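Local coordinates for protein oxidoreductase (Thermotoga maritima, PDB 1ZH8) that probably catalyses NADP-dependent oxidation or reduction of an alcohol group, binding the cofactor on a Rossmann fold, at residues N289-Q292 with K293-E296; E140-R143 with H144-A147. One frame throughout, in Å; residues are numbered along the deposited sequence.

Contact 1: N289-Q292 with K293-E296; sequences NSYQ and KEFE. With NAP (NADP nicotinamide-adenine-dinucleotide phosphate), chain D.
With CG of Tyr291 anti to its carbonyl carbon (chi1 -55°) and CG of Glu294 wedged between its own backbone N and carbonyl carbon (chi1 70°), phenol and carboxylate lie side by side and point the same way from the first turn of helix 290-303. Asn289 is the N-cap of this helix: its OD1 accepts from Gln292 N at 2.7 Å, the donor standing above the amide carbonyl plane. The first i to i+4 bond follows, from Lys293 N to Asn289 O, 3.0 Å. Glu294 OE2 lies 3.5 Å from Tyr291 CD1, the ring and carboxylate planes turned 67° apart. At its far end Tyr291 OH donates to O7N, the nicotinamide carboxamide oxygen of NADP, in a very short bond of 2.5 Å. A phenylalanine in place of Tyr291 would probably leave O7N without this donor and the carboxamide less firmly oriented. The Tyr291 side chain also touches Leu33 and Ala37 of helix 28-39. One turn on, Phe295 brings its ring edge to the carbonyl of Tyr291, and His34 meets the same ring edge-to-face. On the helix flank Gln292 NE2 makes a weak but nearly straight bond to Glu296 OE2, 3.5 Å.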
loop_
_atom_site.group_PDB
_atom_site.type_symbol
_atom_site.label_atom_id
_atom_site.label_comp_id
_atom_site.label_asym_id
_atom_site.label_seq_id
_atom_site.Cartn_x
_atom_site.Cartn_y
_atom_site.Cartn_z
ATOM N N ASN A 289 -7.737 28.796 6.265
ATOM C CA ASN A 289 -7.833 28.242 7.600
ATOM C C ASN A 289 -9.083 27.372 7.614
ATOM O O ASN A 289 -10.188 27.889 7.473
ATOM C CB ASN A 289 -7.888 29.364 8.655
ATOM C CG ASN A 289 -8.006 28.829 10.077
ATOM O OD1 ASN A 289 -8.767 27.890 10.352
ATOM N ND2 ASN A 289 -7.254 29.424 10.990
ATOM N N SER A 290 -8.910 26.059 7.755
ATOM C CA SER A 290 -10.035 25.131 7.726
ATOM C C SER A 290 -10.914 25.195 8.976
ATOM O O SER A 290 -12.120 24.949 8.894
ATOM C CB SER A 290 -9.549 23.690 7.497
ATOM O OG SER A 290 -8.603 23.293 8.482
ATOM N N TYR A 291 -10.317 25.514 10.127
ATOM C CA TYR A 291 -11.077 25.723 11.362
ATOM C C TYR A 291 -11.992 26.926 11.212
ATOM O O TYR A 291 -13.148 26.900 11.627
ATOM C CB TYR A 291 -10.131 25.919 12.553
ATOM C CG TYR A 291 -9.152 24.786 12.687
ATOM C CD1 TYR A 291 -9.549 23.573 13.257
ATOM C CD2 TYR A 291 -7.842 24.903 12.196
ATOM C CE1 TYR A 291 -8.666 22.507 13.357
ATOM C CE2 TYR A 291 -6.940 23.835 12.295
ATOM C CZ TYR A 291 -7.369 22.648 12.878
ATOM O OH TYR A 291 -6.508 21.597 13.011
ATOM N N GLN A 292 -11.474 27.977 10.595
ATOM C CA GLN A 292 -12.271 29.158 10.353
ATOM C C GLN A 292 -13.407 28.785 9.417
ATOM O O GLN A 292 -14.554 29.180 9.629
ATOM C CB GLN A 292 -11.403 30.240 9.729
ATOM C CG GLN A 292 -12.093 31.555 9.555
ATOM C CD GLN A 292 -11.158 32.601 9.001
ATOM O OE1 GLN A 292 -10.006 32.727 9.441
ATOM N NE2 GLN A 292 -11.637 33.353 8.017
ATOM N N LYS A 293 -13.070 28.007 8.394
ATOM C CA LYS A 293 -14.028 27.611 7.389
ATOM C C LYS A 293 -15.154 26.760 7.979
ATOM O O LYS A 293 -16.323 26.924 7.610
ATOM C CB LYS A 293 -13.325 26.911 6.232
ATOM C CG LYS A 293 -12.873 27.877 5.167
ATOM C CD LYS A 293 -12.448 27.120 3.929
ATOM C CE LYS A 293 -13.607 26.907 2.951
ATOM N NZ LYS A 293 -13.247 25.929 1.863
ATOM N N GLU A 294 -14.812 25.881 8.915
ATOM C CA GLU A 294 -15.831 25.064 9.534
ATOM C C GLU A 294 -16.742 25.880 10.467
ATOM O O GLU A 294 -17.933 25.573 10.586
ATOM C CB GLU A 294 -15.251 23.800 10.205
ATOM C CG GLU A 294 -14.431 24.033 11.451
ATOM C CD GLU A 294 -13.809 22.764 12.004
ATOM O OE1 GLU A 294 -14.174 21.654 11.552
ATOM O OE2 GLU A 294 -12.946 22.878 12.903
ATOM N N PHE A 295 -16.207 26.918 11.108
ATOM C CA PHE A 295 -17.034 27.756 11.989
ATOM C C PHE A 295 -18.017 28.603 11.176
ATOM O O PHE A 295 -19.168 28.801 11.572
ATOM C CB PHE A 295 -16.188 28.620 12.927
ATOM C CG PHE A 295 -15.815 27.931 14.221
ATOM C CD1 PHE A 295 -16.752 27.759 15.230
ATOM C CD2 PHE A 295 -14.514 27.471 14.433
ATOM C CE1 PHE A 295 -16.416 27.111 16.432
ATOM C CE2 PHE A 295 -14.159 26.830 15.623
ATOM C CZ PHE A 295 -15.121 26.650 16.632
ATOM N N GLU A 296 -17.560 29.065 10.023
ATOM C CA GLU A 296 -18.412 29.751 9.086
ATOM C C GLU A 296 -19.566 28.833 8.689
ATOM O O GLU A 296 -20.722 29.262 8.671
ATOM C CB GLU A 296 -17.608 30.189 7.849
ATOM C CG GLU A 296 -16.633 31.342 8.107
ATOM C CD GLU A 296 -15.755 31.737 6.889
ATOM O OE1 GLU A 296 -15.919 31.174 5.781
ATOM O OE2 GLU A 296 -14.888 32.631 7.053
HETATM P PA NAP D . -6.333 18.658 25.572
HETATM O O1A NAP D . -5.238 19.655 25.450
HETATM O O2A NAP D . -6.091 17.642 26.608
HETATM O O5B NAP D . -7.710 19.452 25.782
HETATM C C5B NAP D . -8.756 18.878 26.531
HETATM C C4B NAP D . -9.301 19.944 27.463
HETATM O O4B NAP D . -10.499 19.491 28.080
HETATM C C3B NAP D . -8.329 20.264 28.593
HETATM O O3B NAP D . -8.472 21.635 28.821
HETATM C C2B NAP D . -8.919 19.455 29.736
HETATM O O2B NAP D . -8.594 19.671 31.105
HETATM C C1B NAP D . -10.393 19.683 29.482
HETATM N N9A NAP D . -11.208 18.715 30.212
HETATM C C8A NAP D . -10.898 17.411 30.531
HETATM N N7A NAP D . -11.948 16.881 31.196
HETATM C C5A NAP D . -12.913 17.832 31.306
HETATM C C6A NAP D . -14.176 17.845 31.886
HETATM N N6A NAP D . -14.645 16.775 32.505
HETATM N N1A NAP D . -14.950 18.973 31.821
HETATM C C2A NAP D . -14.464 20.098 31.199
HETATM N N3A NAP D . -13.215 20.097 30.632
HETATM C C4A NAP D . -12.458 18.983 30.685
HETATM O O3 NAP D . -6.500 17.907 24.172
HETATM P PN NAP D . -6.774 18.650 22.773
HETATM O O1N NAP D . -7.151 20.094 22.901
HETATM O O2N NAP D . -5.641 18.183 21.987
HETATM O O5D NAP D . -8.078 17.910 22.183
HETATM C C5D NAP D . -9.409 18.225 22.553
HETATM C C4D NAP D . -10.342 17.842 21.407
HETATM O O4D NAP D . -9.921 18.517 20.228
HETATM C C3D NAP D . -10.261 16.342 21.106
HETATM O O3D NAP D . -11.538 15.817 20.829
HETATM C C2D NAP D . -9.400 16.238 19.870
HETATM O O2D NAP D . -9.730 15.125 19.066
HETATM C C1D NAP D . -9.678 17.572 19.192
HETATM N N1N NAP D . -8.553 17.972 18.351
HETATM C C2N NAP D . -8.787 18.180 17.022
HETATM C C3N NAP D . -7.748 18.554 16.165
HETATM C C7N NAP D . -8.043 19.001 14.754
HETATM O O7N NAP D . -6.932 19.327 13.954
HETATM N N7N NAP D . -9.304 19.090 14.288
HETATM C C4N NAP D . -6.459 18.722 16.689
HETATM C C5N NAP D . -6.229 18.520 18.056
HETATM C C6N NAP D . -7.291 18.142 18.883
HETATM P P2B NAP D . -7.912 20.903 31.884
HETATM O O1X NAP D . -8.933 21.958 32.256
HETATM O O2X NAP D . -6.844 21.561 31.042
HETATM O O3X NAP D . -7.323 20.269 33.126
#

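Contact 2: E140-R143 with H144-A147. With NAP (NADP nicotinamide-adenine-dinucleotide phosphate), chain D; EDO (1,2-ethanediol), chain E.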
loop_
_atom_site.group_PDB
_atom_site.type_symbol
_atom_site.label_atom_id
_atom_site.label_comp_id
_atom_site.label_asym_id
_atom_site.label_seq_id
_atom_site.Cartn_x
_atom_site.Cartn_y
_atom_site.Cartn_z
ATOM N N GLU A 140 -15.015 18.289 11.590
ATOM C CA GLU A 140 -14.020 17.535 10.877
ATOM C C GLU A 140 -13.435 18.499 9.894
ATOM O O GLU A 140 -13.992 18.718 8.809
ATOM C CB GLU A 140 -14.654 16.330 10.184
ATOM C CG GLU A 140 -13.706 15.593 9.249
ATOM C CD GLU A 140 -12.326 15.382 9.864
ATOM O OE1 GLU A 140 -12.180 14.463 10.697
ATOM O OE2 GLU A 140 -11.396 16.154 9.522
ATOM N N ASN A 141 -12.334 19.123 10.281
ATOM C CA ASN A 141 -11.813 20.229 9.475
ATOM C C ASN A 141 -11.248 19.792 8.109
ATOM O O ASN A 141 -11.262 20.573 7.161
ATOM C CB ASN A 141 -10.806 21.062 10.262
ATOM C CG ASN A 141 -9.609 20.255 10.665
ATOM O OD1 ASN A 141 -9.718 19.305 11.447
ATOM N ND2 ASN A 141 -8.478 20.580 10.100
ATOM N N PHE A 142 -10.805 18.545 7.981
ATOM C CA PHE A 142 -10.361 18.027 6.665
ATOM C C PHE A 142 -11.435 18.100 5.567
ATOM O O PHE A 142 -11.104 18.102 4.388
ATOM C CB PHE A 142 -9.785 16.599 6.768
ATOM C CG PHE A 142 -8.306 16.546 7.138
ATOM C CD1 PHE A 142 -7.784 17.350 8.160
ATOM C CD2 PHE A 142 -7.440 15.677 6.458
ATOM C CE1 PHE A 142 -6.402 17.307 8.499
ATOM C CE2 PHE A 142 -6.056 15.624 6.772
ATOM C CZ PHE A 142 -5.540 16.441 7.804
ATOM N N ARG A 143 -12.713 18.172 5.943
ATOM C CA ARG A 143 -13.784 18.409 4.964
ATOM C C ARG A 143 -13.806 19.829 4.426
ATOM O O ARG A 143 -14.627 20.172 3.572
ATOM C CB ARG A 143 -15.146 18.104 5.571
ATOM C CG ARG A 143 -15.754 16.880 5.023
ATOM C CD ARG A 143 -16.843 16.400 5.944
ATOM N NE ARG A 143 -16.572 15.004 6.092
ATOM C CZ ARG A 143 -16.644 14.315 7.210
ATOM N NH1 ARG A 143 -17.032 14.862 8.344
ATOM N NH2 ARG A 143 -16.330 13.038 7.158
ATOM N N HIS A 144 -12.917 20.663 4.943
ATOM C CA HIS A 144 -12.928 22.061 4.559
ATOM C C HIS A 144 -11.575 22.481 4.039
ATOM O O HIS A 144 -11.323 23.680 3.938
ATOM C CB HIS A 144 -13.295 22.929 5.762
ATOM C CG HIS A 144 -14.614 22.588 6.379
ATOM N ND1 HIS A 144 -15.775 23.267 6.072
ATOM C CD2 HIS A 144 -14.955 21.655 7.295
ATOM C CE1 HIS A 144 -16.776 22.765 6.772
ATOM N NE2 HIS A 144 -16.303 21.790 7.527
ATOM N N VAL A 145 -10.709 21.504 3.729
ATOM C CA VAL A 145 -9.351 21.801 3.273
ATOM C C VAL A 145 -9.358 21.972 1.733
ATOM O O VAL A 145 -9.746 21.062 1.013
ATOM C CB VAL A 145 -8.316 20.726 3.795
ATOM C CG1 VAL A 145 -6.935 20.891 3.149
ATOM C CG2 VAL A 145 -8.180 20.758 5.360
ATOM N N PRO A 146 -8.968 23.147 1.222
ATOM C CA PRO A 146 -9.180 23.374 -0.230
ATOM C C PRO A 146 -8.465 22.392 -1.169
ATOM O O PRO A 146 -9.023 22.032 -2.205
ATOM C CB PRO A 146 -8.691 24.807 -0.454
ATOM C CG PRO A 146 -7.846 25.129 0.753
ATOM C CD PRO A 146 -8.383 24.321 1.894
ATOM N N ALA A 147 -7.271 21.933 -0.794
ATOM C CA ALA A 147 -6.521 20.968 -1.593
ATOM C C ALA A 147 -7.350 19.738 -1.889
ATOM O O ALA A 147 -7.286 19.194 -3.003
ATOM C CB ALA A 147 -5.236 20.562 -0.888
HETATM P PA NAP D . -6.333 18.658 25.572
HETATM O O1A NAP D . -5.238 19.655 25.450
HETATM O O2A NAP D . -6.091 17.642 26.608
HETATM O O5B NAP D . -7.710 19.452 25.782
HETATM C C5B NAP D . -8.756 18.878 26.531
HETATM C C4B NAP D . -9.301 19.944 27.463
HETATM O O4B NAP D . -10.499 19.491 28.080
HETATM C C3B NAP D . -8.329 20.264 28.593
HETATM O O3B NAP D . -8.472 21.635 28.821
HETATM C C2B NAP D . -8.919 19.455 29.736
HETATM O O2B NAP D . -8.594 19.671 31.105
HETATM C C1B NAP D . -10.393 19.683 29.482
HETATM N N9A NAP D . -11.208 18.715 30.212
HETATM C C8A NAP D . -10.898 17.411 30.531
HETATM N N7A NAP D . -11.948 16.881 31.196
HETATM C C5A NAP D . -12.913 17.832 31.306
HETATM C C6A NAP D . -14.176 17.845 31.886
HETATM N N6A NAP D . -14.645 16.775 32.505
HETATM N N1A NAP D . -14.950 18.973 31.821
HETATM C C2A NAP D . -14.464 20.098 31.199
HETATM N N3A NAP D . -13.215 20.097 30.632
HETATM C C4A NAP D . -12.458 18.983 30.685
HETATM O O3 NAP D . -6.500 17.907 24.172
HETATM P PN NAP D . -6.774 18.650 22.773
HETATM O O1N NAP D . -7.151 20.094 22.901
HETATM O O2N NAP D . -5.641 18.183 21.987
HETATM O O5D NAP D . -8.078 17.910 22.183
HETATM C C5D NAP D . -9.409 18.225 22.553
HETATM C C4D NAP D . -10.342 17.842 21.407
HETATM O O4D NAP D . -9.921 18.517 20.228
HETATM C C3D NAP D . -10.261 16.342 21.106
HETATM O O3D NAP D . -11.538 15.817 20.829
HETATM C C2D NAP D . -9.400 16.238 19.870
HETATM O O2D NAP D . -9.730 15.125 19.066
HETATM C C1D NAP D . -9.678 17.572 19.192
HETATM N N1N NAP D . -8.553 17.972 18.351
HETATM C C2N NAP D . -8.787 18.180 17.022
HETATM C C3N NAP D . -7.748 18.554 16.165
HETATM C C7N NAP D . -8.043 19.001 14.754
HETATM O O7N NAP D . -6.932 19.327 13.954
HETATM N N7N NAP D . -9.304 19.090 14.288
HETATM C C4N NAP D . -6.459 18.722 16.689
HETATM C C5N NAP D . -6.229 18.520 18.056
HETATM C C6N NAP D . -7.291 18.142 18.883
HETATM P P2B NAP D . -7.912 20.903 31.884
HETATM O O1X NAP D . -8.933 21.958 32.256
HETATM O O2X NAP D . -6.844 21.561 31.042
HETATM O O3X NAP D . -7.323 20.269 33.126
HETATM C C1 EDO E . -17.278 24.495 1.988
HETATM O O1 EDO E . -16.437 24.682 3.145
HETATM C C2 EDO E . -16.406 24.293 0.749
HETATM O O2 EDO E . -17.224 23.868 -0.350
HETATM O O HOH W 1 -16.670 19.512 9.096
#
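The imidazole of His144 turns its edge to the backbone of Glu140 and of the 3-10 turn 141-143 that follows it, with the carbonyl oxygens of Glu140 and Asn141 near the ring plane and that of Arg143 over one face. This turn joins strand 136-139, the last of the parallel Rossmann sheet, to helix 146-156. His144 N donates to Asn141 O at 2.8 Å, while CD2 of the His144 ring comes within 3.4 Å of Glu140 O. A water in the ring plane bridges Glu140 O and His144 NE2, at 2.8 Å from each. Val145, the residue before the helix, lays CG2 obliquely by the Phe142 ring, 4.4 Å from CD1. Glu140 folds back so that OE2 takes the amide of Phe142 on its anti lone pair; the same oxygen bonds His202. Glu140 CG lies over one face of the Arg143 guanidinium, displaced toward its rim, and Arg143 NH2 forms a salt bridge with Asp319. In Asn141, chi1 (62°) sets the amide between backbone N and carbonyl carbon, and chi2 (-64°) turns OD1 to the cofactor, where it accepts from the nicotinamide amide N7N, 2.9 Å. The turn thus offers NADP an acceptor that is likely to restrain the carboxamide's rotation.

Contacts 1 and 2 converge on the nicotinamide carboxamide of NADP from different elements, one supplying a donor and the other an acceptor, and both hold residues of the cofactor pocket. Contact 2 is the more buried, in the link between the Rossmann sheet and helix 146-156; contact 1 is partly buried, at the start of helix 290-303. Their chemistry follows: 289-296 depends on regular helical bonds and a side-chain cap, whereas 140-147 relies on a 3-10 turn, a bridging water and buried charged groups paired with neighbouring helices. The two touch directly through Ser290 OG and Asn141 ND2, probably hydrogen-bonded at 3.2 Å, and through Glu294 CB packed on the His144 ring.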